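Local coordinates for protein glutathione S-transferase omega-like 2 (Saccharomyces cerevisiae, PDB 5LKB) that acts as a glutathione-dependent one-cysteine thiol transferase that reduces dehydroascorbate and dimethylarsinic acid and reacts with glutathionyl-(hydro)quinones, at residues S18-I24 with V170-E176; T55-L61 with I178-N182; I141-K147 with F156-W162. One frame throughout, in Å; residues are numbered along the deposited sequence.

Contact 1 (S18-I24 with V170-E176); sequences SSFRETI and VNNESSE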
loop_
_atom_site.group_PDB
_atom_site.type_symbol
_atom_site.label_atom_id
_atom_site.label_comp_id
_atom_site.label_asym_id
_atom_site.label_seq_id
_atom_site.Cartn_x
_atom_site.Cartn_y
_atom_site.Cartn_z
ATOM N N SER A 18 -25.351 14.768 -8.591
ATOM C CA SER A 18 -26.034 15.331 -7.437
ATOM C C SER A 18 -27.330 16.021 -7.854
ATOM O O SER A 18 -27.382 16.731 -8.865
ATOM C CB SER A 18 -25.163 16.383 -6.791
ATOM O OG SER A 18 -23.943 15.809 -6.391
ATOM N N SER A 19 -28.343 15.860 -7.006
ATOM C CA SER A 19 -29.702 16.264 -7.319
ATOM C C SER A 19 -30.058 17.654 -6.848
ATOM O O SER A 19 -30.988 18.232 -7.415
ATOM C CB SER A 19 -30.694 15.326 -6.649
ATOM O OG SER A 19 -30.392 14.017 -7.030
ATOM N N PHE A 20 -29.382 18.238 -5.866
ATOM C CA PHE A 20 -29.783 19.521 -5.293
ATOM C C PHE A 20 -28.772 20.557 -5.757
ATOM O O PHE A 20 -27.607 20.539 -5.345
ATOM C CB PHE A 20 -29.905 19.480 -3.776
ATOM C CG PHE A 20 -30.920 18.504 -3.287
ATOM C CD1 PHE A 20 -30.569 17.189 -3.052
ATOM C CD2 PHE A 20 -32.243 18.889 -3.099
ATOM C CE1 PHE A 20 -31.503 16.272 -2.598
ATOM C CE2 PHE A 20 -33.191 17.974 -2.678
ATOM C CZ PHE A 20 -32.812 16.651 -2.427
ATOM N N ARG A 21 -29.208 21.506 -6.566
ATOM C CA ARG A 21 -28.298 22.341 -7.309
ATOM C C ARG A 21 -28.678 23.818 -7.261
ATOM O O ARG A 21 -28.192 24.606 -8.085
ATOM C CB ARG A 21 -28.272 21.852 -8.758
ATOM C CG ARG A 21 -27.982 20.334 -8.858
ATOM C CD ARG A 21 -26.573 19.874 -8.337
ATOM N NE ARG A 21 -25.523 20.401 -9.218
ATOM C CZ ARG A 21 -24.978 19.748 -10.249
ATOM N NH1 ARG A 21 -25.369 18.520 -10.560
ATOM N NH2 ARG A 21 -24.082 20.329 -11.019
ATOM N N GLU A 22 -29.396 24.199 -6.227
ATOM C CA GLU A 22 -29.830 25.591 -6.086
ATOM C C GLU A 22 -28.750 26.475 -5.477
ATOM O O GLU A 22 -27.659 26.016 -5.083
ATOM C CB GLU A 22 -31.164 25.682 -5.351
ATOM C CG GLU A 22 -32.368 25.536 -6.369
ATOM C CD GLU A 22 -32.786 26.853 -6.995
ATOM O OE1 GLU A 22 -32.090 27.851 -6.759
ATOM O OE2 GLU A 22 -33.815 26.818 -7.742
ATOM N N THR A 23 -29.015 27.771 -5.422
ATOM C CA THR A 23 -28.060 28.750 -4.933
ATOM C C THR A 23 -28.736 29.638 -3.902
ATOM O O THR A 23 -29.919 29.479 -3.608
ATOM C CB THR A 23 -27.432 29.559 -6.069
ATOM O OG1 THR A 23 -26.286 30.252 -5.556
ATOM C CG2 THR A 23 -28.451 30.562 -6.700
ATOM N N ILE A 24 -27.928 30.494 -3.299
ATOM C CA ILE A 24 -28.345 31.439 -2.264
ATOM C C ILE A 24 -27.940 32.820 -2.750
ATOM O O ILE A 24 -26.790 33.028 -3.149
ATOM C CB ILE A 24 -27.659 31.136 -0.914
ATOM C CG1 ILE A 24 -28.004 29.747 -0.415
ATOM C CG2 ILE A 24 -28.054 32.221 0.140
ATOM C CD1 ILE A 24 -27.242 29.381 0.812
ATOM N N VAL A 170 -30.464 22.920 0.015
ATOM C CA VAL A 170 -30.195 23.941 -0.996
ATOM C C VAL A 170 -29.353 23.346 -2.099
ATOM O O VAL A 170 -29.673 23.422 -3.290
ATOM C CB VAL A 170 -29.520 25.187 -0.376
ATOM C CG1 VAL A 170 -29.107 26.211 -1.471
ATOM C CG2 VAL A 170 -30.434 25.824 0.715
ATOM N N ASN A 171 -28.253 22.696 -1.708
ATOM C CA ASN A 171 -27.269 22.257 -2.681
ATOM C C ASN A 171 -26.490 21.131 -2.012
ATOM O O ASN A 171 -26.085 21.280 -0.849
ATOM C CB ASN A 171 -26.359 23.378 -3.094
ATOM C CG ASN A 171 -25.587 23.098 -4.332
ATOM O OD1 ASN A 171 -24.709 22.209 -4.317
ATOM N ND2 ASN A 171 -25.813 23.844 -5.408
ATOM N N ASN A 172 -26.302 20.007 -2.735
ATOM C CA ASN A 172 -25.455 18.900 -2.279
ATOM C C ASN A 172 -24.365 18.586 -3.289
ATOM O O ASN A 172 -23.814 17.467 -3.287
ATOM C CB ASN A 172 -26.280 17.695 -1.854
ATOM C CG ASN A 172 -26.833 16.928 -3.016
ATOM O OD1 ASN A 172 -26.973 17.502 -4.136
ATOM N ND2 ASN A 172 -27.165 15.623 -2.787
ATOM N N GLU A 173 -23.934 19.562 -4.054
ATOM C CA GLU A 173 -22.822 19.438 -4.996
ATOM C C GLU A 173 -21.660 20.257 -4.465
ATOM O O GLU A 173 -21.678 21.476 -4.478
ATOM C CB GLU A 173 -23.284 19.848 -6.402
ATOM C CG GLU A 173 -22.208 19.987 -7.423
ATOM C CD GLU A 173 -21.300 18.740 -7.447
ATOM O OE1 GLU A 173 -21.836 17.605 -7.541
ATOM O OE2 GLU A 173 -20.057 18.898 -7.384
ATOM N N SER A 174 -20.560 19.578 -4.083
ATOM C CA SER A 174 -19.490 20.314 -3.419
ATOM C C SER A 174 -18.906 21.409 -4.319
ATOM O O SER A 174 -18.423 22.430 -3.820
ATOM C CB SER A 174 -18.375 19.347 -2.928
ATOM O OG SER A 174 -17.651 18.765 -4.024
ATOM N N SER A 175 -18.872 21.196 -5.644
ATOM C CA SER A 175 -18.234 22.158 -6.525
ATOM C C SER A 175 -19.052 23.447 -6.563
ATOM O O SER A 175 -18.473 24.503 -6.850
ATOM C CB SER A 175 -18.099 21.593 -7.944
ATOM O OG SER A 175 -19.361 21.352 -8.566
ATOM N N GLU A 176 -20.366 23.344 -6.274
ATOM C CA GLU A 176 -21.252 24.522 -6.309
ATOM C C GLU A 176 -21.322 25.128 -4.921
ATOM O O GLU A 176 -21.357 26.352 -4.778
ATOM C CB GLU A 176 -22.632 24.122 -6.805
ATOM C CG GLU A 176 -22.607 23.854 -8.322
ATOM C CD GLU A 176 -23.870 23.199 -8.865
ATOM O OE1 GLU A 176 -24.788 22.834 -8.108
ATOM O OE2 GLU A 176 -23.955 23.000 -10.096
HETATM O O HOH W 1 -22.997 16.234 -9.724
HETATM O O HOH W 2 -27.839 13.806 -4.943
#
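Glu176 OE1 takes two donors from opposite faces of its carboxylate plane: Arg21 NE of the N-terminal loop at 2.8 Å, and Asn171 ND2. This is the edge of the thioredoxin-like domain, where the loop 18-24 runs past the end of strand 168-171 and the start of helix 174-182. The salt bridge is side-on, Arg21 NH2 reaching Glu176 OE2 at 2.8 Å; both carboxylate oxygens are met from above their plane, while the guanidinium keeps them at its own edge. Bends at chi2 and chi3 lay the arginine beside Glu173, whose CG lies over one guanidinium face, toward its rim. The amide of Asn171 bridges the two segments. Its ND2 gives a second, nearly straight bond to Glu22 O (2.9 Å, 169°), in the carbonyl plane on a lone pair, and its OD1 accepts from Glu173 N to close an Asx turn. Next along, Asn172 pairs twice with Phe20: Asn172 N donates to Phe20 O (3.0 Å), and Phe20 N reaches Asn172 OD1 from above the amide carbonyl plane. The other end of that amide, ND2, bonds Tyr145 OH. Glu173, a glutathione-binding residue and the N-cap of the helix, caps Ser175 N through OE2; its OE1 accepts from Ser18 OG at 3.0 Å, on the anti side and 27° out of the carboxylate plane.

Contact 2 (T55-L61 with I178-N182); sequences TRALKGL and IRILN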
loop_
_atom_site.group_PDB
_atom_site.type_symbol
_atom_site.label_atom_id
_atom_site.label_comp_id
_atom_site.label_asym_id
_atom_site.label_seq_id
_atom_site.Cartn_x
_atom_site.Cartn_y
_atom_site.Cartn_z
ATOM N N THR A 55 -13.255 26.024 2.529
ATOM C CA THR A 55 -13.772 27.263 1.963
ATOM C C THR A 55 -14.555 28.047 3.009
ATOM O O THR A 55 -14.397 29.273 3.107
ATOM C CB THR A 55 -14.628 26.934 0.741
ATOM O OG1 THR A 55 -13.860 26.222 -0.252
ATOM C CG2 THR A 55 -15.092 28.216 0.044
ATOM N N ARG A 56 -15.362 27.367 3.814
ATOM C CA ARG A 56 -16.044 28.000 4.933
ATOM C C ARG A 56 -15.073 28.734 5.850
ATOM O O ARG A 56 -15.338 29.859 6.316
ATOM C CB ARG A 56 -16.933 26.991 5.673
ATOM C CG ARG A 56 -17.520 27.476 7.002
ATOM C CD ARG A 56 -18.455 26.448 7.492
ATOM N NE ARG A 56 -18.884 26.602 8.885
ATOM C CZ ARG A 56 -18.363 26.023 9.961
ATOM N NH1 ARG A 56 -17.305 25.189 9.892
ATOM N NH2 ARG A 56 -18.944 26.206 11.138
ATOM N N ALA A 57 -13.951 28.112 6.176
ATOM C CA ALA A 57 -12.976 28.787 7.026
ATOM C C ALA A 57 -12.331 29.978 6.326
ATOM O O ALA A 57 -12.225 31.067 6.925
ATOM C CB ALA A 57 -11.899 27.801 7.470
ATOM N N LEU A 58 -11.866 29.803 5.097
ATOM C CA LEU A 58 -11.098 30.820 4.385
ATOM C C LEU A 58 -11.966 32.053 4.157
ATOM O O LEU A 58 -11.475 33.189 4.153
ATOM C CB LEU A 58 -10.600 30.284 3.037
ATOM C CG LEU A 58 -9.413 29.292 3.089
ATOM C CD1 LEU A 58 -9.130 28.737 1.695
ATOM C CD2 LEU A 58 -8.159 29.911 3.588
ATOM N N LYS A 59 -13.255 31.838 3.949
ATOM C CA LYS A 59 -14.145 32.966 3.690
ATOM C C LYS A 59 -14.748 33.525 4.968
ATOM O O LYS A 59 -15.602 34.435 4.879
ATOM C CB LYS A 59 -15.218 32.562 2.680
ATOM C CG LYS A 59 -14.699 32.430 1.210
ATOM C CD LYS A 59 -14.194 33.734 0.647
ATOM C CE LYS A 59 -15.364 34.552 0.149
ATOM N NZ LYS A 59 -15.112 36.063 0.297
ATOM N N GLY A 60 -14.334 33.032 6.146
ATOM C CA GLY A 60 -14.770 33.629 7.403
ATOM C C GLY A 60 -16.213 33.417 7.773
ATOM O O GLY A 60 -16.845 34.322 8.345
ATOM N N LEU A 61 -16.783 32.279 7.425
ATOM C CA LEU A 61 -18.188 31.974 7.551
ATOM C C LEU A 61 -18.503 30.979 8.658
ATOM O O LEU A 61 -19.626 30.469 8.726
ATOM C CB LEU A 61 -18.755 31.488 6.200
ATOM C CG LEU A 61 -18.615 32.440 5.048
ATOM C CD1 LEU A 61 -18.856 31.775 3.699
ATOM C CD2 LEU A 61 -19.633 33.602 5.284
ATOM N N ILE A 178 -18.960 25.399 -2.825
ATOM C CA ILE A 178 -17.809 26.274 -2.634
ATOM C C ILE A 178 -17.908 27.574 -3.450
ATOM O O ILE A 178 -17.301 28.585 -3.076
ATOM C CB ILE A 178 -16.492 25.475 -2.857
ATOM C CG1 ILE A 178 -16.368 25.012 -4.316
ATOM C CG2 ILE A 178 -16.388 24.387 -1.817
ATOM C CD1 ILE A 178 -15.093 24.122 -4.545
ATOM N N ARG A 179 -18.662 27.556 -4.550
ATOM C CA ARG A 179 -18.929 28.788 -5.280
ATOM C C ARG A 179 -19.899 29.647 -4.488
ATOM O O ARG A 179 -19.713 30.869 -4.379
ATOM C CB ARG A 179 -19.482 28.435 -6.664
ATOM C CG ARG A 179 -18.454 27.906 -7.668
ATOM C CD ARG A 179 -17.341 28.899 -7.988
ATOM N NE ARG A 179 -16.206 28.284 -8.705
ATOM C CZ ARG A 179 -16.101 28.141 -10.010
ATOM N NH1 ARG A 179 -17.082 28.601 -10.819
ATOM N NH2 ARG A 179 -15.021 27.575 -10.539
ATOM N N ILE A 180 -20.910 29.026 -3.882
ATOM C CA ILE A 180 -21.825 29.814 -3.034
ATOM C C ILE A 180 -21.056 30.495 -1.912
ATOM O O ILE A 180 -21.209 31.708 -1.660
ATOM C CB ILE A 180 -22.964 28.932 -2.517
ATOM C CG1 ILE A 180 -23.819 28.386 -3.655
ATOM C CG2 ILE A 180 -23.878 29.695 -1.510
ATOM C CD1 ILE A 180 -24.869 27.327 -3.214
ATOM N N LEU A 181 -20.212 29.732 -1.195
ATOM C CA LEU A 181 -19.482 30.304 -0.075
ATOM C C LEU A 181 -18.576 31.394 -0.533
ATOM O O LEU A 181 -18.373 32.343 0.197
ATOM C CB LEU A 181 -18.656 29.183 0.585
ATOM C CG LEU A 181 -19.496 28.079 1.227
ATOM C CD1 LEU A 181 -18.610 26.963 1.703
ATOM C CD2 LEU A 181 -20.394 28.507 2.391
ATOM N N ASN A 182 -17.958 31.266 -1.708
ATOM C CA ASN A 182 -17.026 32.266 -2.170
ATOM C C ASN A 182 -17.726 33.525 -2.725
ATOM O O ASN A 182 -17.067 34.561 -2.819
ATOM C CB ASN A 182 -16.066 31.704 -3.221
ATOM C CG ASN A 182 -15.031 32.711 -3.646
ATOM O OD1 ASN A 182 -14.141 33.081 -2.844
ATOM N ND2 ASN A 182 -15.092 33.138 -4.906
#
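Thr55 holds CG2 anti to its backbone N (chi1 of OG1 -59°), which sets the methyl against Leu181 and leaves OG1 beside the backbone N. Leu181, with CG anti to its own carbonyl carbon (chi1 -65°), points at the other segment. Its CB meets Thr55 CG2 at 3.7 Å, one methyl, CD1, lies 3.9 Å from Arg56 N, and the other, CD2, packs on Leu61 CD1 at 3.8 Å. The same Leu61 methyl also rests on Leu181 O, 3.6 Å away, so it touches both the side chain and the backbone of that residue. One turn earlier in the same helix, Ile178 crosses Thr55 at about a right angle and brings CG2 to within 3.5 Å of Thr55 OG1; that hydroxyl is bonded to Arg51 O one turn back in its own helix. Lys59 lays a folded aliphatic chain along the end of helix 174-182. Its CE lies 3.4 Å from Asn182 O and 3.6 Å from Asn182 OD1, while NZ goes on to the carbonyls of His194 and Thr197. Asn182 OD1 accepts from Leu199 N and its ND2 donates to Asp198 OD1, so the polar ends of Lys59 and Asn182 find partners outside the two segments. Helix 47-58 stops in a Schellman motif, Leu61 N to Arg56 O and Gly60 N to Ala57 O with Gly60 at positive phi, and the turn brings Leu61 onto Leu181. The first helix after strand 38-42 thus packs on the helix after strand 168-171, the pair that shares one face of the sheet in a thioredoxin fold.

Contact 3 (I141-K147 with F156-W162); sequences ISDLYYK and FTVPVLW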
loop_
_atom_site.group_PDB
_atom_site.type_symbol
_atom_site.label_atom_id
_atom_site.label_comp_id
_atom_site.label_asym_id
_atom_site.label_seq_id
_atom_site.Cartn_x
_atom_site.Cartn_y
_atom_site.Cartn_z
ATOM N N ILE A 141 -28.387 10.869 7.905
ATOM C CA ILE A 141 -28.443 11.946 6.919
ATOM C C ILE A 141 -29.607 11.737 5.919
ATOM O O ILE A 141 -30.114 12.698 5.334
ATOM C CB ILE A 141 -27.056 12.123 6.248
ATOM C CG1 ILE A 141 -26.878 13.588 5.858
ATOM C CG2 ILE A 141 -26.901 11.245 5.066
ATOM C CD1 ILE A 141 -25.549 13.985 5.337
ATOM N N SER A 142 -30.009 10.499 5.689
ATOM C CA SER A 142 -31.190 10.200 4.869
ATOM C C SER A 142 -32.430 10.926 5.392
ATOM O O SER A 142 -33.295 11.290 4.588
ATOM C CB SER A 142 -31.489 8.697 4.826
ATOM O OG SER A 142 -31.745 8.189 6.123
ATOM N N ASP A 143 -32.515 11.167 6.710
ATOM C CA ASP A 143 -33.652 11.909 7.282
ATOM C C ASP A 143 -33.752 13.317 6.709
ATOM O O ASP A 143 -34.859 13.822 6.499
ATOM C CB ASP A 143 -33.598 11.957 8.807
ATOM C CG ASP A 143 -33.675 10.559 9.467
ATOM O OD1 ASP A 143 -34.372 9.658 8.955
ATOM O OD2 ASP A 143 -33.039 10.383 10.540
ATOM N N LEU A 144 -32.621 14.003 6.522
ATOM C CA LEU A 144 -32.606 15.316 5.877
ATOM C C LEU A 144 -33.066 15.224 4.425
ATOM O O LEU A 144 -33.835 16.075 3.946
ATOM C CB LEU A 144 -31.195 15.918 5.934
ATOM C CG LEU A 144 -30.694 16.179 7.333
ATOM C CD1 LEU A 144 -29.151 16.480 7.395
ATOM C CD2 LEU A 144 -31.479 17.336 7.975
ATOM N N TYR A 145 -32.626 14.183 3.716
ATOM C CA TYR A 145 -32.966 13.987 2.313
ATOM C C TYR A 145 -34.470 13.754 2.152
ATOM O O TYR A 145 -35.118 14.388 1.313
ATOM C CB TYR A 145 -32.145 12.814 1.717
ATOM C CG TYR A 145 -30.764 13.220 1.241
ATOM C CD1 TYR A 145 -29.673 13.269 2.106
ATOM C CD2 TYR A 145 -30.546 13.526 -0.070
ATOM C CE1 TYR A 145 -28.440 13.676 1.657
ATOM C CE2 TYR A 145 -29.311 13.924 -0.532
ATOM C CZ TYR A 145 -28.239 13.987 0.346
ATOM O OH TYR A 145 -27.030 14.428 -0.191
ATOM N N TYR A 146 -35.041 12.870 2.971
ATOM C CA TYR A 146 -36.477 12.586 2.864
ATOM C C TYR A 146 -37.317 13.785 3.313
ATOM O O TYR A 146 -38.402 14.035 2.762
ATOM C CB TYR A 146 -36.818 11.328 3.673
ATOM C CG TYR A 146 -36.316 10.024 3.084
ATOM C CD1 TYR A 146 -36.431 9.755 1.714
ATOM C CD2 TYR A 146 -35.741 9.044 3.887
ATOM C CE1 TYR A 146 -35.982 8.536 1.165
ATOM C CE2 TYR A 146 -35.284 7.815 3.328
ATOM C CZ TYR A 146 -35.397 7.594 1.984
ATOM O OH TYR A 146 -34.982 6.403 1.430
ATOM N N LYS A 147 -36.857 14.527 4.324
ATOM C CA LYS A 147 -37.526 15.776 4.688
ATOM C C LYS A 147 -37.605 16.721 3.497
ATOM O O LYS A 147 -38.676 17.256 3.178
ATOM C CB LYS A 147 -36.811 16.435 5.865
ATOM C CG LYS A 147 -37.459 17.734 6.356
ATOM C CD LYS A 147 -38.918 17.504 6.781
ATOM C CE LYS A 147 -39.538 18.805 7.229
ATOM N NZ LYS A 147 -40.955 18.628 7.666
ATOM N N PHE A 156 -27.396 9.028 -0.296
ATOM C CA PHE A 156 -27.543 10.098 0.669
ATOM C C PHE A 156 -26.156 10.684 0.980
ATOM O O PHE A 156 -25.537 10.395 2.013
ATOM C CB PHE A 156 -28.192 9.566 1.941
ATOM C CG PHE A 156 -29.417 8.775 1.706
ATOM C CD1 PHE A 156 -30.553 9.392 1.228
ATOM C CD2 PHE A 156 -29.465 7.432 1.986
ATOM C CE1 PHE A 156 -31.695 8.656 0.997
ATOM C CE2 PHE A 156 -30.622 6.700 1.772
ATOM C CZ PHE A 156 -31.748 7.336 1.289
ATOM N N THR A 157 -25.652 11.491 0.060
ATOM C CA THR A 157 -24.246 11.889 0.076
ATOM C C THR A 157 -24.011 13.102 0.961
ATOM O O THR A 157 -24.931 13.870 1.278
ATOM C CB THR A 157 -23.764 12.224 -1.337
ATOM O OG1 THR A 157 -24.667 13.175 -1.947
ATOM C CG2 THR A 157 -23.708 10.987 -2.215
ATOM N N VAL A 158 -22.742 13.238 1.420
ATOM C CA VAL A 158 -22.229 14.501 1.987
ATOM C C VAL A 158 -21.395 15.202 0.929
ATOM O O VAL A 158 -20.875 14.558 0.038
ATOM C CB VAL A 158 -21.421 14.305 3.301
ATOM C CG1 VAL A 158 -22.332 13.801 4.387
ATOM C CG2 VAL A 158 -20.264 13.302 3.077
ATOM N N PRO A 159 -21.237 16.514 1.013
ATOM C CA PRO A 159 -21.777 17.499 1.955
ATOM C C PRO A 159 -23.234 17.875 1.631
ATOM O O PRO A 159 -23.677 17.748 0.473
ATOM C CB PRO A 159 -20.892 18.714 1.699
ATOM C CG PRO A 159 -20.589 18.637 0.321
ATOM C CD PRO A 159 -20.417 17.198 0.005
ATOM N N VAL A 160 -23.925 18.405 2.635
ATOM C CA VAL A 160 -25.268 18.943 2.460
ATOM C C VAL A 160 -25.285 20.370 2.975
ATOM O O VAL A 160 -24.929 20.622 4.132
ATOM C CB VAL A 160 -26.293 18.077 3.190
ATOM C CG1 VAL A 160 -27.664 18.773 3.199
ATOM C CG2 VAL A 160 -26.423 16.695 2.536
ATOM N N LEU A 161 -25.718 21.306 2.117
ATOM C CA LEU A 161 -25.972 22.696 2.517
ATOM C C LEU A 161 -27.494 22.858 2.694
ATOM O O LEU A 161 -28.261 22.644 1.749
ATOM C CB LEU A 161 -25.408 23.669 1.495
ATOM C CG LEU A 161 -25.676 25.143 1.776
ATOM C CD1 LEU A 161 -24.948 25.583 3.052
ATOM C CD2 LEU A 161 -25.259 25.978 0.592
ATOM N N TRP A 162 -27.904 23.069 3.935
ATOM C CA TRP A 162 -29.283 22.918 4.437
ATOM C C TRP A 162 -29.849 24.280 4.803
ATOM O O TRP A 162 -29.156 25.113 5.389
ATOM C CB TRP A 162 -29.255 22.114 5.722
ATOM C CG TRP A 162 -30.629 21.838 6.388
ATOM C CD1 TRP A 162 -31.128 22.436 7.525
ATOM C CD2 TRP A 162 -31.609 20.877 5.981
ATOM N NE1 TRP A 162 -32.322 21.863 7.850
ATOM C CE2 TRP A 162 -32.684 20.955 6.906
ATOM C CE3 TRP A 162 -31.707 19.986 4.930
ATOM C CZ2 TRP A 162 -33.808 20.110 6.824
ATOM C CZ3 TRP A 162 -32.849 19.162 4.839
ATOM C CH2 TRP A 162 -33.892 19.271 5.765
#
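The Phe156 ring carries Ser142 CB on one face, over the centre of the ring and 3.5 Å from its centroid. Its own edge is turned to the faces of two tyrosines. Toward Tyr145 the pair is an offset edge-to-face one with planes 64° apart, and toward Tyr146 a second, with planes at 71°; at the Phe156 edge itself lies Tyr146 OH, 3.4 Å from CZ. Phe156 CA stands over one face of Tyr145, offset toward the rim, and Thr157 O sits at that ring's edge. There Tyr145 OH gives a short hydrogen bond to Thr157 O (2.6 Å), tilted from the carbonyl plane. Trp162 has CG anti to its backbone N, carrying its indole out to the helix: Leu144 CD2 lies over the six-membered ring, 3.7 Å from the centroid, and Lys147 CG at the edge. The indole NE1 bonds Tyr136 OH. At the first turn of the helix, Ile141 CD1 presses on Val158 CG1 at 3.4 Å, tighter than usual, and meets Val160 CG2 tip to tip. Val158 precedes the cis-Pro159 characteristic of the thioredoxin fold and is a glutathione-binding residue. Helix 141-148 thus lies against strand 160-163, the short segments crossing at 53°; Ile169 of strand 168-171 touches Tyr145, Val160 and Trp162, and Tyr41 of strand 38-42 touches Leu144.

Contact 3 sits inside the chain loops closed by both contact 1 and contact 2, and strands 160-163 and 168-171 join it to contact 1 as neighbours in one sheet: Val170 N lies 2.8 Å from Leu161 O. The centres of contacts 1 and 3 are about 11 Å apart. Contacts 1 and 2 share helix 174-182, where Ile180 CD1 comes within 3.6 Å of Glu22 O; the same methyl reaches Leu161 CD2 at 4.1 Å, linking contacts 2 and 3. Glutathione-binding residues fall in contact 1 (Glu173, Ser174) and contact 3 (Val158), and the side chain of Val158 is about 4 Å from that of the nucleophile Cys46.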